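Local coordinates for yuaD protein (Bacillus subtilis, PDB 1ORU) that is of unknown function but has a MOSC domain and may bind molybdenum and pyridoxal phosphate, perhaps in metal-sulfur cluster biosynthesis, at the interface of chains A and B. Residues are numbered along the deposited sequence; one frame, centred on the assembly and turned at random. Chains: chain A/B, yuaD protein.

The interface of chains A and B. Residues chain A 114, 116, 122, 168-169; chain B 56-57, 62-63.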
ATOM      1  N   ARG A 114      -6.075   8.703  -0.799  1.00 12.27           N
ATOM      2  CA  ARG A 114      -7.368   8.095  -1.091  1.00 11.15           C
ATOM      3  C   ARG A 114      -8.100   8.873  -2.169  1.00 11.70           C
ATOM      4  O   ARG A 114      -7.967  10.095  -2.255  1.00 12.91           O
ATOM      5  CB  ARG A 114      -8.254   8.091   0.160  1.00 13.06           C
ATOM      6  CG  ARG A 114      -8.162   6.856   1.013  1.00 12.08           C
ATOM      7  CD  ARG A 114      -6.863   6.772   1.781  1.00 15.24           C
ATOM      8  NE  ARG A 114      -6.984   5.744   2.807  1.00 12.63           N
ATOM      9  CZ  ARG A 114      -6.219   5.664   3.887  1.00 15.69           C
ATOM     10  NH1 ARG A 114      -5.252   6.556   4.092  1.00 15.12           N
ATOM     11  NH2 ARG A 114      -6.440   4.704   4.779  1.00 13.68           N
ATOM     12  N   ILE A 116     -11.990   9.156  -3.408  1.00 10.12           N
ATOM     13  CA  ILE A 116     -13.350   8.792  -3.038  1.00 11.28           C
ATOM     14  C   ILE A 116     -14.410   9.296  -4.013  1.00 10.00           C
ATOM     15  O   ILE A 116     -14.377  10.449  -4.448  1.00 11.24           O
ATOM     16  CB  ILE A 116     -13.650   9.308  -1.616  1.00 11.89           C
ATOM     17  CG1 ILE A 116     -12.581   8.781  -0.653  1.00 13.76           C
ATOM     18  CG2 ILE A 116     -15.041   8.864  -1.168  1.00 12.47           C
ATOM     19  CD1 ILE A 116     -12.817   9.156   0.801  1.00 16.38           C
ATOM     20  N   ALA A 122     -14.216   3.903  -2.391  1.00 13.20           N
ATOM     21  CA  ALA A 122     -12.918   4.528  -2.154  1.00 12.37           C
ATOM     22  C   ALA A 122     -11.741   3.667  -2.587  1.00 12.61           C
ATOM     23  O   ALA A 122     -11.729   2.449  -2.393  1.00 10.25           O
ATOM     24  CB  ALA A 122     -12.777   4.885  -0.675  1.00 13.00           C
ATOM     25  N   GLU A 168     -10.546   0.218  -1.154  1.00 11.01           N
ATOM     26  CA  GLU A 168     -10.609   0.372   0.296  1.00 11.54           C
ATOM     27  C   GLU A 168     -12.049   0.318   0.811  1.00 12.44           C
ATOM     28  O   GLU A 168     -12.293  -0.098   1.938  1.00 13.43           O
ATOM     29  CB  GLU A 168      -9.927   1.683   0.723  1.00 12.17           C
ATOM     30  CG  GLU A 168      -9.822   1.876   2.245  1.00 13.75           C
ATOM     31  CD  GLU A 168      -8.827   2.965   2.648  1.00 15.56           C
ATOM     32  OE1 GLU A 168      -8.549   3.859   1.818  1.00 15.86           O
ATOM     33  OE2 GLU A 168      -8.333   2.927   3.802  1.00 12.96           O
ATOM     34  N   ARG A 169     -12.998   0.759  -0.009  1.00 13.54           N
ATOM     35  CA  ARG A 169     -14.408   0.704   0.364  1.00 13.65           C
ATOM     36  C   ARG A 169     -15.237   0.441  -0.884  1.00 13.05           C
ATOM     37  O   ARG A 169     -15.107   1.143  -1.892  1.00 12.20           O
ATOM     38  CB  ARG A 169     -14.888   1.998   1.027  1.00 16.51           C
ATOM     39  CG  ARG A 169     -16.250   1.803   1.701  1.00 18.14           C
ATOM     40  CD  ARG A 169     -16.846   3.077   2.253  1.00 21.48           C
ATOM     41  NE  ARG A 169     -18.086   2.806   2.981  1.00 21.44           N
ATOM     42  CZ  ARG A 169     -18.919   3.747   3.422  1.00 25.90           C
ATOM     43  NH1 ARG A 169     -18.657   5.033   3.206  1.00 25.10           N
ATOM     44  NH2 ARG A 169     -20.017   3.403   4.089  1.00 24.82           N
TER
HETATM   45  N   MSE B  56     -10.762  10.319   6.444  1.00 17.53           N
HETATM   46  CA  MSE B  56     -11.610  10.594   5.292  1.00 18.25           C
HETATM   47  C   MSE B  56     -12.878   9.737   5.329  1.00 17.68           C
HETATM   48  O   MSE B  56     -13.757   9.877   4.481  1.00 19.15           O
HETATM   49  CB  MSE B  56     -10.845  10.393   3.969  1.00 18.01           C
HETATM   50  CG  MSE B  56     -10.342   8.982   3.674  1.00 19.44           C
HETATM   51 SE   MSE B  56      -8.837   8.410   4.747  0.87 19.65          SE
HETATM   52  CE  MSE B  56      -7.554   9.783   4.274  1.00 20.85           C
ATOM     53  N   PHE B  57     -12.978   8.867   6.328  1.00 17.24           N
ATOM     54  CA  PHE B  57     -14.154   8.012   6.491  1.00 17.51           C
ATOM     55  C   PHE B  57     -14.786   8.341   7.840  1.00 19.34           C
ATOM     56  O   PHE B  57     -14.093   8.784   8.759  1.00 19.82           O
ATOM     57  CB  PHE B  57     -13.749   6.536   6.499  1.00 16.75           C
ATOM     58  CG  PHE B  57     -13.061   6.085   5.248  1.00 14.44           C
ATOM     59  CD1 PHE B  57     -13.782   5.898   4.068  1.00 14.22           C
ATOM     60  CD2 PHE B  57     -11.691   5.830   5.249  1.00 15.39           C
ATOM     61  CE1 PHE B  57     -13.153   5.461   2.905  1.00 14.62           C
ATOM     62  CE2 PHE B  57     -11.045   5.390   4.092  1.00 12.54           C
ATOM     63  CZ  PHE B  57     -11.779   5.204   2.916  1.00 15.61           C
ATOM     64  N   GLU B  62     -16.668   0.355   7.654  1.00 15.46           N
ATOM     65  CA  GLU B  62     -15.876  -0.821   7.319  1.00 16.11           C
ATOM     66  C   GLU B  62     -15.041  -0.508   6.087  1.00 15.69           C
ATOM     67  O   GLU B  62     -15.564  -0.039   5.072  1.00 14.01           O
ATOM     68  CB  GLU B  62     -16.759  -2.038   7.042  1.00 17.38           C
ATOM     69  CG  GLU B  62     -15.939  -3.280   6.700  1.00 21.42           C
ATOM     70  CD  GLU B  62     -16.774  -4.534   6.530  1.00 26.96           C
ATOM     71  OE1 GLU B  62     -17.744  -4.505   5.744  1.00 29.72           O
ATOM     72  OE2 GLU B  62     -16.451  -5.559   7.171  1.00 31.51           O
ATOM     73  N   ILE B  63     -13.740  -0.759   6.185  1.00 15.17           N
ATOM     74  CA  ILE B  63     -12.822  -0.503   5.084  1.00 13.00           C
ATOM     75  C   ILE B  63     -11.770  -1.594   5.011  1.00 13.96           C
ATOM     76  O   ILE B  63     -11.653  -2.424   5.920  1.00 15.25           O
ATOM     77  CB  ILE B  63     -12.085   0.843   5.259  1.00 12.85           C
ATOM     78  CG1 ILE B  63     -11.299   0.828   6.574  1.00 12.55           C
ATOM     79  CG2 ILE B  63     -13.082   2.002   5.242  1.00 13.22           C
ATOM     80  CD1 ILE B  63     -10.404   2.046   6.775  1.00 15.35           C
TER
HETATM   81  O   HOH W   1     -18.188   0.327   4.208  1.00 21.33           O
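With CG anti to the backbone N (chi1 -175°) and an extended chain beyond it, A:Glu168 carries its carboxylate to the ring of B:Phe57, whose own chi1 of -60° sets CG anti to the carbonyl carbon. The phenylalanine enters chain A by its rim: B:Phe57 CE2 lies 3.6 Å from the carboxylate carbon A:Glu168 CD, while B:Phe57 CE1 meets the methyl A:Ala122 CB at 3.6 Å. Both A:Ala122 CB and A:Glu168 OE1 sit at the ring edge, in its plane, and the carboxylate is turned 72° from that plane. The weakly positive rim of an aromatic ring suits a carboxylate, and an alanine is small enough to let the ring come close. Within chain B the ring is clamped, with CG2 of B:Ile63 over the centre of one face and CG of the selenomethionine B:Met56 toward the rim of the other. B:Ile63 also runs alongside A:Glu168, pointing the same way, its CD1 3.7 Å from A:Glu168 OE2.

A:Arg114 fixes the carboxylate side-on. A:Arg114 NE donates a hydrogen bond to A:Glu168 OE1 (2.6 Å), which is also a salt bridge, and A:Arg114 NH2 donates one to A:Glu168 OE2 (2.8 Å), each oxygen offering its syn lone pair close to the guanidinium plane. The selenium of B:Met56 packs over one guanidinium face, toward its rim, the two side chains crossing at about a right angle; methionine sulfur would sit likewise. An alanine in place of A:Arg114 would probably leave the A:Glu168 carboxylate without its charged mate, free to swing from the phenylalanine edge, and strip B:Met56 of the surface beneath its selenium.

Wholly apolar A:Ile116 adds a contact beside the arginine, its terminal methyl CD1 meeting the CG methylene of B:Met56 at 3.8 Å. At the other end, long A:Arg169, extended from CG to NE, reaches a water that bridges the chains, 2.8 Å from A:Arg169 NE and 2.8 Å from the backbone O of B:Glu62. Repeated by the two-fold axis, this patch joins two copies in the deposited dimer, which may be the biological one: a loop and strand 62-64 of one chain meet strands and a connecting loop of the other.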